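Cog7 (Kluyveromyces lactis, PDB 4U6U) pairs with Cog5 through its N-terminal part within the conserved oligomeric Golgi complex, a multisubunit complex that tethers transport vesicles at the Golgi before fusion. Local coordinates at the interface of chains A and B. Sequence-based numbering; all coordinates share one arbitrary frame. Chains: chain A, Cog7; chain B, Cog5.

Contact 1: the interface of chains A and B. Residues chain A 13, 50-51, 53-54, 57-58; chain B 24, 27, 31.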
ATOM      1  N   PHE A  13      14.021 -39.937   3.378  1.00 76.21           N
ATOM      2  CA  PHE A  13      13.569 -39.434   4.658  1.00 63.89           C
ATOM      3  C   PHE A  13      14.292 -40.041   5.854  1.00 62.29           C
ATOM      4  O   PHE A  13      14.294 -39.469   6.932  1.00 69.42           O
ATOM      5  CB  PHE A  13      12.094 -39.694   4.814  1.00 61.72           C
ATOM      6  CG  PHE A  13      11.237 -38.805   4.001  1.00 76.87           C
ATOM      7  CD1 PHE A  13      11.283 -37.435   4.179  1.00 74.87           C
ATOM      8  CD2 PHE A  13      10.303 -39.335   3.131  1.00 63.43           C
ATOM      9  CE1 PHE A  13      10.452 -36.616   3.462  1.00 68.19           C
ATOM     10  CE2 PHE A  13       9.460 -38.503   2.412  1.00 65.57           C
ATOM     11  CZ  PHE A  13       9.533 -37.152   2.584  1.00 67.88           C
ATOM     12  N   MET A  50       4.099 -39.106  -0.541  1.00 53.71           N
ATOM     13  CA  MET A  50       4.544 -38.652   0.751  1.00 58.85           C
ATOM     14  C   MET A  50       3.444 -38.850   1.773  1.00 61.85           C
ATOM     15  O   MET A  50       3.695 -39.266   2.910  1.00 58.28           O
ATOM     16  CB  MET A  50       5.000 -37.203   0.670  1.00 58.02           C
ATOM     17  CG  MET A  50       6.377 -37.128   0.022  1.00 67.77           C
ATOM     18  SD  MET A  50       6.886 -35.452  -0.272  1.00 81.51           S
ATOM     19  CE  MET A  50       6.281 -34.758   1.265  1.00 96.14           C
ATOM     20  N   ASP A  51       2.218 -38.571   1.368  1.00 52.64           N
ATOM     21  CA  ASP A  51       1.126 -38.810   2.282  1.00 61.35           C
ATOM     22  C   ASP A  51       1.035 -40.276   2.696  1.00 61.21           C
ATOM     23  O   ASP A  51       0.915 -40.557   3.887  1.00 57.60           O
ATOM     24  CB  ASP A  51      -0.186 -38.351   1.684  1.00 70.05           C
ATOM     25  CG  ASP A  51      -0.419 -36.896   1.907  1.00 80.31           C
ATOM     26  OD1 ASP A  51       0.327 -36.314   2.747  1.00 80.23           O
ATOM     27  OD2 ASP A  51      -1.361 -36.361   1.282  1.00 87.43           O
ATOM     28  N   TYR A  53       3.407 -42.536   2.750  1.00 44.63           N
ATOM     29  CA  TYR A  53       4.559 -42.786   3.587  1.00 53.17           C
ATOM     30  C   TYR A  53       4.352 -42.222   4.980  1.00 54.14           C
ATOM     31  O   TYR A  53       4.690 -42.849   5.988  1.00 54.08           O
ATOM     32  CB  TYR A  53       5.817 -42.186   2.924  1.00 43.51           C
ATOM     33  CG  TYR A  53       6.286 -43.050   1.781  1.00 52.35           C
ATOM     34  CD1 TYR A  53       6.177 -44.432   1.858  1.00 53.73           C
ATOM     35  CD2 TYR A  53       6.802 -42.500   0.625  1.00 62.10           C
ATOM     36  CE1 TYR A  53       6.592 -45.242   0.832  1.00 57.82           C
ATOM     37  CE2 TYR A  53       7.210 -43.309  -0.425  1.00 67.31           C
ATOM     38  CZ  TYR A  53       7.101 -44.681  -0.310  1.00 70.02           C
ATOM     39  OH  TYR A  53       7.511 -45.517  -1.321  1.00 78.43           O
ATOM     40  N   SER A  54       3.769 -41.043   5.047  1.00 49.72           N
ATOM     41  CA  SER A  54       3.510 -40.466   6.346  1.00 57.51           C
ATOM     42  C   SER A  54       2.699 -41.404   7.275  1.00 65.63           C
ATOM     43  O   SER A  54       3.043 -41.602   8.455  1.00 71.16           O
ATOM     44  CB  SER A  54       2.774 -39.164   6.172  1.00 47.67           C
ATOM     45  OG  SER A  54       2.201 -38.822   7.395  1.00 64.15           O
ATOM     46  N   ILE A  57       4.649 -44.612   8.134  1.00 50.12           N
ATOM     47  CA  ILE A  57       5.622 -44.419   9.185  1.00 46.66           C
ATOM     48  C   ILE A  57       4.885 -44.342  10.528  1.00 53.48           C
ATOM     49  O   ILE A  57       5.342 -44.915  11.527  1.00 47.64           O
ATOM     50  CB  ILE A  57       6.518 -43.175   8.914  1.00 48.23           C
ATOM     51  CG1 ILE A  57       7.865 -43.598   8.351  1.00 47.87           C
ATOM     52  CG2 ILE A  57       6.868 -42.447  10.197  1.00 48.74           C
ATOM     53  CD1 ILE A  57       7.800 -44.511   7.218  1.00 61.73           C
ATOM     54  N   THR A  58       3.737 -43.667  10.550  1.00 56.18           N
ATOM     55  CA  THR A  58       2.950 -43.557  11.778  1.00 48.79           C
ATOM     56  C   THR A  58       2.528 -44.929  12.249  1.00 53.02           C
ATOM     57  O   THR A  58       2.658 -45.259  13.424  1.00 54.26           O
ATOM     58  CB  THR A  58       1.740 -42.660  11.579  1.00 50.73           C
ATOM     59  OG1 THR A  58       2.211 -41.332  11.294  1.00 69.66           O
ATOM     60  CG2 THR A  58       0.838 -42.653  12.803  1.00 54.86           C
TER
ATOM     61  N   SER B  24       9.007 -39.151  10.839  1.00 52.80           N
ATOM     62  CA  SER B  24       7.666 -38.612  10.776  1.00 51.77           C
ATOM     63  C   SER B  24       7.722 -37.093  10.677  1.00 50.12           C
ATOM     64  O   SER B  24       7.081 -36.495   9.790  1.00 48.86           O
ATOM     65  CB  SER B  24       6.832 -39.038  11.972  1.00 52.62           C
ATOM     66  OG  SER B  24       5.473 -39.136  11.562  1.00 59.96           O
ATOM     67  N   ILE B  27       8.853 -35.911   7.286  1.00 48.94           N
ATOM     68  CA  ILE B  27       7.845 -36.026   6.225  1.00 49.65           C
ATOM     69  C   ILE B  27       6.810 -34.912   6.366  1.00 60.22           C
ATOM     70  O   ILE B  27       6.425 -34.271   5.381  1.00 58.12           O
ATOM     71  CB  ILE B  27       7.136 -37.373   6.217  1.00 49.30           C
ATOM     72  CG1 ILE B  27       8.100 -38.490   5.815  1.00 44.57           C
ATOM     73  CG2 ILE B  27       5.963 -37.345   5.235  1.00 43.90           C
ATOM     74  CD1 ILE B  27       7.449 -39.863   5.855  1.00 44.36           C
ATOM     75  N   THR B  31       5.976 -32.155   3.701  1.00 62.38           N
ATOM     76  CA  THR B  31       4.624 -32.086   3.214  1.00 56.83           C
ATOM     77  C   THR B  31       4.062 -30.679   3.365  1.00 71.79           C
ATOM     78  O   THR B  31       3.553 -30.116   2.391  1.00 74.45           O
ATOM     79  CB  THR B  31       3.779 -33.099   3.950  1.00 52.96           C
ATOM     80  OG1 THR B  31       3.642 -34.232   3.098  1.00 59.84           O
ATOM     81  CG2 THR B  31       2.375 -32.523   4.389  1.00 66.26           C
TER

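Contact 2: the interface of chains A and B. Residues chain A 21, 25, 28; chain B 84, 87-89.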
ATOM      1  N   GLN A  21      13.605 -28.191   4.136  1.00 93.73           N
ATOM      2  CA  GLN A  21      13.712 -26.919   3.420  1.00106.39           C
ATOM      3  C   GLN A  21      14.550 -27.061   2.142  1.00104.64           C
ATOM      4  O   GLN A  21      14.280 -26.427   1.126  1.00102.36           O
ATOM      5  CB  GLN A  21      14.302 -25.832   4.328  1.00120.58           C
ATOM      6  CG  GLN A  21      13.275 -24.896   4.972  1.00122.74           C
ATOM      7  CD  GLN A  21      12.909 -23.722   4.085  1.00129.37           C
ATOM      8  OE1 GLN A  21      12.979 -23.802   2.861  1.00139.95           O
ATOM      9  NE2 GLN A  21      12.528 -22.619   4.704  1.00129.80           N
ATOM     10  N   ASP A  25      13.259 -27.073  -2.155  1.00101.57           N
ATOM     11  CA  ASP A  25      13.924 -26.007  -2.872  1.00118.39           C
ATOM     12  C   ASP A  25      14.495 -26.516  -4.196  1.00115.64           C
ATOM     13  O   ASP A  25      14.313 -25.881  -5.237  1.00131.27           O
ATOM     14  CB  ASP A  25      15.030 -25.398  -2.003  1.00128.63           C
ATOM     15  CG  ASP A  25      15.429 -24.003  -2.450  1.00134.20           C
ATOM     16  OD1 ASP A  25      14.590 -23.319  -3.080  1.00129.83           O
ATOM     17  OD2 ASP A  25      16.575 -23.594  -2.164  1.00145.98           O
ATOM     18  N   LEU A  28      11.257 -27.730  -6.775  1.00122.07           N
ATOM     19  CA  LEU A  28      10.476 -26.715  -7.464  1.00115.43           C
ATOM     20  C   LEU A  28      11.253 -26.039  -8.596  1.00128.78           C
ATOM     21  O   LEU A  28      10.661 -25.594  -9.586  1.00136.83           O
ATOM     22  CB  LEU A  28      10.024 -25.669  -6.458  1.00109.11           C
ATOM     23  CG  LEU A  28       8.663 -25.773  -5.784  1.00108.17           C
ATOM     24  CD1 LEU A  28       8.141 -27.171  -5.863  1.00127.37           C
ATOM     25  CD2 LEU A  28       8.765 -25.308  -4.347  1.00108.19           C
TER
ATOM     26  N   ASN B  84       8.989 -19.860   6.058  1.00124.38           N
ATOM     27  CA  ASN B  84       9.850 -20.762   5.323  1.00127.45           C
ATOM     28  C   ASN B  84       9.674 -20.641   3.803  1.00122.40           C
ATOM     29  O   ASN B  84      10.603 -20.900   3.033  1.00122.67           O
ATOM     30  CB  ASN B  84       9.571 -22.184   5.796  1.00131.31           C
ATOM     31  CG  ASN B  84      10.161 -22.456   7.165  1.00149.56           C
ATOM     32  OD1 ASN B  84      11.250 -21.977   7.487  1.00162.89           O
ATOM     33  ND2 ASN B  84       9.432 -23.194   7.991  1.00143.37           N
ATOM     34  N   THR B  87      12.219 -18.074   1.439  1.00133.43           N
ATOM     35  CA  THR B  87      13.593 -18.402   1.088  1.00128.78           C
ATOM     36  C   THR B  87      13.699 -19.540   0.056  1.00131.67           C
ATOM     37  O   THR B  87      14.584 -20.389   0.155  1.00142.09           O
ATOM     38  CB  THR B  87      14.411 -18.762   2.355  1.00126.97           C
ATOM     39  OG1 THR B  87      14.095 -20.083   2.814  1.00133.61           O
ATOM     40  CG2 THR B  87      14.142 -17.751   3.459  1.00126.65           C
ATOM     41  N   LEU B  88      12.782 -19.585  -0.907  1.00122.29           N
ATOM     42  CA  LEU B  88      12.859 -20.593  -1.962  1.00122.51           C
ATOM     43  C   LEU B  88      13.142 -19.915  -3.292  1.00134.24           C
ATOM     44  O   LEU B  88      12.300 -19.174  -3.782  1.00121.32           O
ATOM     45  CB  LEU B  88      11.546 -21.364  -2.016  1.00122.25           C
ATOM     46  CG  LEU B  88      11.191 -22.221  -0.794  1.00121.53           C
ATOM     47  CD1 LEU B  88       9.793 -22.756  -0.931  1.00120.30           C
ATOM     48  CD2 LEU B  88      12.145 -23.383  -0.655  1.00123.58           C
ATOM     49  N   GLN B  89      14.296 -20.201  -3.901  1.00157.33           N
ATOM     50  CA  GLN B  89      14.680 -19.577  -5.189  1.00178.31           C
ATOM     51  C   GLN B  89      13.819 -19.826  -6.428  1.00182.79           C
ATOM     52  O   GLN B  89      14.283 -19.610  -7.549  1.00188.29           O
ATOM     53  CB  GLN B  89      16.127 -19.937  -5.555  1.00182.84           C
ATOM     54  CG  GLN B  89      17.161 -19.067  -4.854  1.00186.83           C
ATOM     55  CD  GLN B  89      18.570 -19.337  -5.343  1.00194.89           C
ATOM     56  OE1 GLN B  89      18.851 -20.397  -5.904  1.00202.75           O
ATOM     57  NE2 GLN B  89      19.459 -18.366  -5.157  1.00192.74           N
TER

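Contact 3: the interface of chains A and B. Residues chain A 60-61, 64-65, 67-68; chain B 13-14, 16-17, 20.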
ATOM      1  N   GLU A  60       4.116 -47.695  11.624  1.00 55.08           N
ATOM      2  CA  GLU A  60       5.323 -48.399  12.084  1.00 54.49           C
ATOM      3  C   GLU A  60       5.678 -47.918  13.475  1.00 64.02           C
ATOM      4  O   GLU A  60       6.008 -48.731  14.358  1.00 62.40           O
ATOM      5  CB  GLU A  60       6.516 -48.191  11.139  1.00 51.94           C
ATOM      6  CG  GLU A  60       6.349 -48.816   9.769  1.00 73.98           C
ATOM      7  CD  GLU A  60       6.699 -50.288   9.722  1.00 99.18           C
ATOM      8  OE1 GLU A  60       7.753 -50.621   9.143  1.00127.00           O
ATOM      9  OE2 GLU A  60       5.917 -51.120  10.224  1.00 84.95           O
ATOM     10  N   LEU A  61       5.540 -46.603  13.679  1.00 51.15           N
ATOM     11  CA  LEU A  61       5.779 -45.972  14.982  1.00 57.27           C
ATOM     12  C   LEU A  61       4.895 -46.574  16.069  1.00 61.95           C
ATOM     13  O   LEU A  61       5.382 -47.040  17.095  1.00 69.02           O
ATOM     14  CB  LEU A  61       5.521 -44.471  14.903  1.00 64.20           C
ATOM     15  CG  LEU A  61       6.556 -43.547  15.539  1.00 70.01           C
ATOM     16  CD1 LEU A  61       5.991 -42.176  15.723  1.00 68.83           C
ATOM     17  CD2 LEU A  61       6.985 -44.088  16.859  1.00 81.51           C
ATOM     18  N   THR A  64       5.959 -50.010  16.920  1.00 60.37           N
ATOM     19  CA  THR A  64       7.242 -50.050  17.614  1.00 72.93           C
ATOM     20  C   THR A  64       7.121 -49.718  19.108  1.00 75.42           C
ATOM     21  O   THR A  64       7.621 -50.433  19.978  1.00 78.70           O
ATOM     22  CB  THR A  64       8.211 -49.052  16.984  1.00 65.88           C
ATOM     23  OG1 THR A  64       8.532 -49.492  15.667  1.00 69.24           O
ATOM     24  CG2 THR A  64       9.480 -48.936  17.812  1.00 58.01           C
ATOM     25  N   ILE A  65       6.421 -48.635  19.394  1.00 64.68           N
ATOM     26  CA  ILE A  65       6.194 -48.206  20.752  1.00 57.78           C
ATOM     27  C   ILE A  65       5.477 -49.289  21.580  1.00 75.66           C
ATOM     28  O   ILE A  65       5.763 -49.428  22.761  1.00 79.84           O
ATOM     29  CB  ILE A  65       5.412 -46.893  20.753  1.00 56.79           C
ATOM     30  CG1 ILE A  65       6.323 -45.773  20.278  1.00 52.24           C
ATOM     31  CG2 ILE A  65       4.844 -46.587  22.101  1.00 59.02           C
ATOM     32  CD1 ILE A  65       5.688 -44.448  20.279  1.00 51.64           C
ATOM     33  N   VAL A  67       6.016 -52.433  21.546  1.00 98.14           N
ATOM     34  CA  VAL A  67       6.971 -53.451  21.967  1.00104.40           C
ATOM     35  C   VAL A  67       7.796 -52.962  23.158  1.00104.55           C
ATOM     36  O   VAL A  67       8.358 -53.758  23.924  1.00106.55           O
ATOM     37  CB  VAL A  67       7.895 -53.873  20.813  1.00 94.70           C
ATOM     38  CG1 VAL A  67       7.137 -53.839  19.516  1.00 96.99           C
ATOM     39  CG2 VAL A  67       9.102 -52.992  20.740  1.00 80.30           C
ATOM     40  N   LEU A  68       7.858 -51.646  23.312  1.00 87.69           N
ATOM     41  CA  LEU A  68       8.502 -51.057  24.468  1.00 76.26           C
ATOM     42  C   LEU A  68       7.825 -51.504  25.759  1.00 91.74           C
ATOM     43  O   LEU A  68       8.464 -51.604  26.810  1.00103.10           O
ATOM     44  CB  LEU A  68       8.448 -49.542  24.358  1.00 59.72           C
ATOM     45  CG  LEU A  68       9.707 -48.829  23.926  1.00 69.75           C
ATOM     46  CD1 LEU A  68      10.319 -49.612  22.810  1.00 71.05           C
ATOM     47  CD2 LEU A  68       9.336 -47.430  23.463  1.00 63.53           C
TER
ATOM     48  N   PRO B  13      14.586 -51.123  20.297  1.00 94.85           N
ATOM     49  CA  PRO B  13      13.258 -50.580  20.014  1.00 79.15           C
ATOM     50  C   PRO B  13      13.148 -49.133  20.449  1.00 82.39           C
ATOM     51  O   PRO B  13      12.489 -48.337  19.782  1.00 84.08           O
ATOM     52  CB  PRO B  13      12.333 -51.477  20.826  1.00 72.80           C
ATOM     53  CG  PRO B  13      13.094 -52.718  21.030  1.00 85.11           C
ATOM     54  CD  PRO B  13      14.503 -52.282  21.197  1.00 94.01           C
ATOM     55  N   PHE B  14      13.772 -48.792  21.567  1.00 81.88           N
ATOM     56  CA  PHE B  14      13.770 -47.401  21.973  1.00 75.81           C
ATOM     57  C   PHE B  14      14.478 -46.555  20.890  1.00 73.41           C
ATOM     58  O   PHE B  14      13.974 -45.498  20.516  1.00 67.75           O
ATOM     59  CB  PHE B  14      14.392 -47.232  23.367  1.00 71.38           C
ATOM     60  CG  PHE B  14      14.955 -45.865  23.608  1.00110.28           C
ATOM     61  CD1 PHE B  14      14.128 -44.766  23.739  1.00117.46           C
ATOM     62  CD2 PHE B  14      16.331 -45.672  23.696  1.00130.66           C
ATOM     63  CE1 PHE B  14      14.664 -43.490  23.950  1.00115.07           C
ATOM     64  CE2 PHE B  14      16.868 -44.400  23.907  1.00130.13           C
ATOM     65  CZ  PHE B  14      16.028 -43.309  24.034  1.00116.53           C
ATOM     66  N   ARG B  16      14.810 -47.349  17.594  1.00 73.48           N
ATOM     67  CA  ARG B  16      14.032 -47.393  16.354  1.00 66.92           C
ATOM     68  C   ARG B  16      12.879 -46.407  16.430  1.00 70.04           C
ATOM     69  O   ARG B  16      12.570 -45.698  15.462  1.00 72.76           O
ATOM     70  CB  ARG B  16      13.519 -48.808  16.090  1.00 61.15           C
ATOM     71  CG  ARG B  16      12.502 -48.946  14.968  1.00 81.38           C
ATOM     72  CD  ARG B  16      13.133 -48.991  13.584  1.00 96.66           C
ATOM     73  NE  ARG B  16      12.113 -49.035  12.536  1.00105.57           N
ATOM     74  CZ  ARG B  16      12.350 -48.899  11.231  1.00108.89           C
ATOM     75  NH1 ARG B  16      13.594 -48.715  10.770  1.00 94.48           N
ATOM     76  NH2 ARG B  16      11.324 -48.950  10.384  1.00111.16           N
ATOM     77  N   ALA B  17      12.285 -46.328  17.610  1.00 67.13           N
ATOM     78  CA  ALA B  17      11.158 -45.444  17.840  1.00 51.11           C
ATOM     79  C   ALA B  17      11.544 -43.986  17.697  1.00 57.01           C
ATOM     80  O   ALA B  17      10.822 -43.175  17.106  1.00 65.87           O
ATOM     81  CB  ALA B  17      10.586 -45.695  19.213  1.00 58.80           C
ATOM     82  N   LEU B  20      12.040 -43.150  14.038  1.00 63.53           N
ATOM     83  CA  LEU B  20      10.755 -43.050  13.378  1.00 53.40           C
ATOM     84  C   LEU B  20      10.104 -41.689  13.666  1.00 61.19           C
ATOM     85  O   LEU B  20       9.542 -41.065  12.758  1.00 61.67           O
ATOM     86  CB  LEU B  20       9.852 -44.209  13.825  1.00 48.88           C
ATOM     87  CG  LEU B  20       9.633 -45.390  12.855  1.00 55.81           C
ATOM     88  CD1 LEU B  20      10.671 -45.436  11.767  1.00 51.22           C
ATOM     89  CD2 LEU B  20       9.570 -46.731  13.562  1.00 46.44           C
TER

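Contact 4: the interface of chains A and B. Residues chain A 36-37, 40, 43-44; chain B 38, 41-42, 45.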
ATOM      1  N   LEU A  36       4.628 -23.843 -14.956  1.00162.91           N
ATOM      2  CA  LEU A  36       4.346 -24.004 -13.535  1.00136.51           C
ATOM      3  C   LEU A  36       3.002 -24.724 -13.313  1.00137.98           C
ATOM      4  O   LEU A  36       2.567 -24.902 -12.180  1.00137.44           O
ATOM      5  CB  LEU A  36       4.385 -22.646 -12.813  1.00123.01           C
ATOM      6  CG  LEU A  36       3.363 -21.497 -12.929  1.00143.86           C
ATOM      7  CD1 LEU A  36       2.913 -21.162 -14.372  1.00156.52           C
ATOM      8  CD2 LEU A  36       2.168 -21.713 -12.008  1.00141.25           C
ATOM      9  N   GLU A  37       2.332 -25.092 -14.402  1.00146.40           N
ATOM     10  CA  GLU A  37       1.137 -25.936 -14.348  1.00146.35           C
ATOM     11  C   GLU A  37       1.614 -27.377 -14.428  1.00148.36           C
ATOM     12  O   GLU A  37       1.050 -28.289 -13.819  1.00127.36           O
ATOM     13  CB  GLU A  37       0.168 -25.624 -15.491  1.00152.73           C
ATOM     14  CG  GLU A  37      -0.833 -24.529 -15.185  1.00156.45           C
ATOM     15  CD  GLU A  37      -2.060 -25.056 -14.487  1.00158.40           C
ATOM     16  OE1 GLU A  37      -2.254 -26.288 -14.499  1.00164.20           O
ATOM     17  OE2 GLU A  37      -2.825 -24.246 -13.926  1.00160.71           O
ATOM     18  N   LYS A  40       3.028 -28.203 -11.323  1.00135.76           N
ATOM     19  CA  LYS A  40       1.966 -28.150 -10.320  1.00129.05           C
ATOM     20  C   LYS A  40       1.281 -29.508 -10.202  1.00117.57           C
ATOM     21  O   LYS A  40       0.918 -29.927  -9.110  1.00110.41           O
ATOM     22  CB  LYS A  40       0.936 -27.055 -10.639  1.00135.91           C
ATOM     23  CG  LYS A  40      -0.252 -27.010  -9.666  1.00127.69           C
ATOM     24  CD  LYS A  40      -1.057 -25.692  -9.720  1.00124.40           C
ATOM     25  CE  LYS A  40      -1.396 -25.237 -11.127  1.00133.57           C
ATOM     26  NZ  LYS A  40      -2.089 -23.915 -11.113  1.00133.68           N
ATOM     27  N   CYS A  43       3.871 -32.072  -8.416  1.00103.20           N
ATOM     28  CA  CYS A  43       3.855 -31.981  -6.961  1.00 99.06           C
ATOM     29  C   CYS A  43       2.613 -32.568  -6.307  1.00101.40           C
ATOM     30  O   CYS A  43       2.686 -33.052  -5.180  1.00100.04           O
ATOM     31  CB  CYS A  43       4.011 -30.533  -6.519  1.00 96.41           C
ATOM     32  SG  CYS A  43       5.679 -29.946  -6.731  1.00 99.06           S
ATOM     33  N   SER A  44       1.473 -32.509  -6.985  1.00 97.95           N
ATOM     34  CA  SER A  44       0.275 -33.122  -6.433  1.00 95.82           C
ATOM     35  C   SER A  44       0.489 -34.600  -6.153  1.00 94.71           C
ATOM     36  O   SER A  44       0.194 -35.067  -5.057  1.00 92.12           O
ATOM     37  CB  SER A  44      -0.927 -32.951  -7.368  1.00 99.18           C
ATOM     38  OG  SER A  44      -1.606 -31.729  -7.128  1.00102.60           O
TER
ATOM     39  N   LEU B  38       2.316 -25.112  -3.040  1.00 81.07           N
ATOM     40  CA  LEU B  38       1.270 -25.486  -3.965  1.00 87.37           C
ATOM     41  C   LEU B  38       0.157 -24.440  -3.956  1.00 91.94           C
ATOM     42  O   LEU B  38      -0.163 -23.852  -4.987  1.00 86.27           O
ATOM     43  CB  LEU B  38       0.729 -26.867  -3.600  1.00 83.54           C
ATOM     44  CG  LEU B  38       0.703 -27.866  -4.752  1.00 83.31           C
ATOM     45  CD1 LEU B  38      -0.685 -28.433  -4.885  1.00 85.14           C
ATOM     46  CD2 LEU B  38       1.142 -27.216  -6.057  1.00 84.92           C
ATOM     47  N   VAL B  41       1.286 -21.131  -5.636  1.00 89.66           N
ATOM     48  CA  VAL B  41       1.190 -21.256  -7.088  1.00 94.28           C
ATOM     49  C   VAL B  41      -0.247 -21.190  -7.642  1.00 92.66           C
ATOM     50  O   VAL B  41      -0.515 -20.492  -8.630  1.00 99.86           O
ATOM     51  CB  VAL B  41       1.860 -22.551  -7.534  1.00 86.20           C
ATOM     52  CG1 VAL B  41       1.248 -23.089  -8.831  1.00 87.73           C
ATOM     53  CG2 VAL B  41       3.355 -22.308  -7.666  1.00 68.65           C
ATOM     54  N   HIS B  42      -1.166 -21.913  -7.015  1.00 76.58           N
ATOM     55  CA  HIS B  42      -2.564 -21.892  -7.438  1.00 93.99           C
ATOM     56  C   HIS B  42      -3.090 -20.475  -7.418  1.00111.33           C
ATOM     57  O   HIS B  42      -3.976 -20.112  -8.194  1.00126.16           O
ATOM     58  CB  HIS B  42      -3.434 -22.755  -6.536  1.00 96.60           C
ATOM     59  CG  HIS B  42      -3.617 -24.150  -7.031  1.00112.22           C
ATOM     60  ND1 HIS B  42      -2.981 -25.232  -6.458  1.00110.91           N
ATOM     61  CD2 HIS B  42      -4.360 -24.647  -8.044  1.00132.95           C
ATOM     62  CE1 HIS B  42      -3.331 -26.333  -7.094  1.00132.42           C
ATOM     63  NE2 HIS B  42      -4.170 -26.005  -8.063  1.00142.80           N
ATOM     64  N   SER B  45      -1.528 -18.579 -10.274  1.00116.56           N
ATOM     65  CA  SER B  45      -2.316 -18.944 -11.433  1.00118.03           C
ATOM     66  C   SER B  45      -3.584 -18.099 -11.472  1.00121.37           C
ATOM     67  O   SER B  45      -3.881 -17.467 -12.484  1.00128.13           O
ATOM     68  CB  SER B  45      -2.654 -20.430 -11.397  1.00124.67           C
ATOM     69  OG  SER B  45      -1.480 -21.215 -11.497  1.00128.71           O
TER

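Contact 1: the interface of chains A and B
The antiparallel coiled coil of Cog7 and Cog5 supplies most of this contact: helix 38-68 of chain A runs against helix 11-47 of chain B, and the short helix 8-13 of chain A adds A:Phe13 from another side of B:Ile27. B:Ile27 is the wedge between them. Its CG1 is anti to the carbonyl carbon (chi1 -68°) and lies above the middle of the A:Phe13 ring, 3.4 Å from the ring centroid, a CH-pi contact in which the two side chains cross at about a right angle. With chi2 at 177° the chain is extended, so CD1 reaches onward to A:Tyr53, 4.1 Å from its CB. The CG2 branch, anti to the backbone N, meets CB of A:Ser54 at 3.8 Å. One isoleucine thus touches both Cog7 helices, its CG1-CD1 branch spanning from A:Phe13 to A:Tyr53 and CG2 adding A:Ser54. Toward one end, A:Met50 bends at chi3 (40°) and slides past B:Thr31 in the opposite direction, its methyl CE 3.7 Å from CA of B:Thr31. Toward the other, CG2 of A:Ile57 rests 3.8 Å from CB of B:Ser24. A:Thr58 turns its hydroxyl back on its own helix, where OG1 donates to the A:Ser54 carbonyl O at 3.0 Å, from above the carbonyl plane. Apolar packing therefore does the joining here, and the site ties the short N-terminal helix of Cog7 and its long helix to the same face of Cog5.

Contact 2: the interface of chains A and B
Helix 20-28 of chain A lies beside a stretch of chain B in which the 3-10 turn 83-85 gives way to a loop that is extended at B:Leu88, so that a backbone carbonyl and a backbone N-H are both presented to Cog7. A:Gln21 takes the carbonyl. Its chain is bent at chi2 (-86°), which turns the amide toward the 3-10 turn, and NE2 donates to the backbone O of B:Asn84 at 3.1 Å. The donor lies in the carbonyl plane on a lone pair, although the C=O...N angle of 104° brings it in from well to the side. The same NE2 also has a weak bond to the side-chain OD1 of B:Asn84 at 3.1 Å; the two amide planes stand 81° apart, crossing rather than lying flat together. An alanine in place of A:Gln21 would remove the amide and would probably leave this turn of Cog5 less firmly held against the Cog7 helix. The amide oxygen OE1 points along the loop, to within 3.6 Å of the methyl CD2 of B:Leu88. One helical turn on, A:Asp25 carries CG anti to its backbone N and slides past B:Leu88 in the opposite direction, with its CB 3.8 Å from the same CD2. This methyl is thus shared by two polar residues of one helix face. The carboxylate reaches past the leucine, and OD1 accepts a weak hydrogen bond from the backbone N of B:Gln89 at 3.2 Å.

Contact 3: the interface of chains A and B
A:Thr64 stands with OG1 anti to the carbonyl carbon (chi1 -67°) and CG2 anti to the backbone N, dividing polar from apolar tasks. The hydroxyl folds back along helix 38-68 and donates to the carbonyl O of A:Glu60 at 2.9 Å, from above the carbonyl plane. This bond within Cog7 fixes the rotation that turns the methyl toward Cog5. There CG2 meets CB of B:Ala17 at 3.7 Å, and the small alanine probably lets the two long helices approach closely here. B:Leu20, whose CD2 lies near the threonine hydroxyl, slides past A:Leu61 in the opposite direction, with CB 3.8 Å from CG of A:Leu61. B:Arg16 is bent at chi2 (81°), its guanidinium turned toward A:Glu60 with NH2 and OE1 4.1 Å apart, too far for a salt bridge, though the opposite charges would probably attract weakly. In this part of the antiparallel coiled coil the C-terminal end of helix 38-68 meets the start of helix 11-47, and apolar packing closes that end of the Cog5-Cog7 pairing. B:Pro13 presses between two side chains of Cog7: A:Val67 crosses at about a right angle, with CG2 3.6 Å from the proline CB, while A:Leu68 comes obliquely and places CD1 3.4 Å from that same CB.

Contact 4: the interface of chains A and B
Near its start, helix 38-68 of chain A, together with the loop residues A:Leu36 and A:Glu37 before it, meets the last turns of helix 11-47 of chain B. At this other end of the coiled coil polar bonds supplement the packing and probably help set the register. A:Lys40 does most of the reaching. CG is anti to the backbone N (chi1 176°), and a bend at chi3 lays the aliphatic chain across the B:His42 imidazole, with CD over the centre of one face, 3.6 Å from the ring centroid. On its other flanks, CG approaches CD2 of B:Leu38 and CD lies 3.6 Å from CG1 of B:Val41. The ammonium NZ donates to OG of B:Ser45 at 2.8 Å and forms a salt bridge to OE2 of A:Glu37 at 2.9 Å, meeting that oxygen from above the carboxylate plane. The glutamate thus positions the lysine tip, and the nearby positive charge would probably disfavour protonation of the histidine. A leucine replacing A:Lys40 would lose the bonds of the ammonium and would probably loosen the junction at B:Ser45. The serine hydroxyl in turn donates to the carbonyl O of B:Val41 at 3.1 Å. Alongside, the methyl CD2 of A:Leu36 packs 3.6 Å from CG1 of B:Val41.

Contacts 3, 1 and 4 follow one another along two antiparallel helices, 38-68 of Cog7 and 11-47 of Cog5, contact 1 also taking in helix 8-13 of Cog7 and contact 4 the residues just before helix 38-68. The C-alpha centres of contacts 3 and 1 are about 16 Å apart, those of contacts 3 and 4 about 36 Å. Contact 2 sits to the side, its centre about 14 Å from that of contact 4, on helix 20-28 of Cog7. Cog7 therefore grips Cog5 by a largely apolar rod, with polar bonds across contacts 2 and 4, likely fixing the register and orientation of the pair.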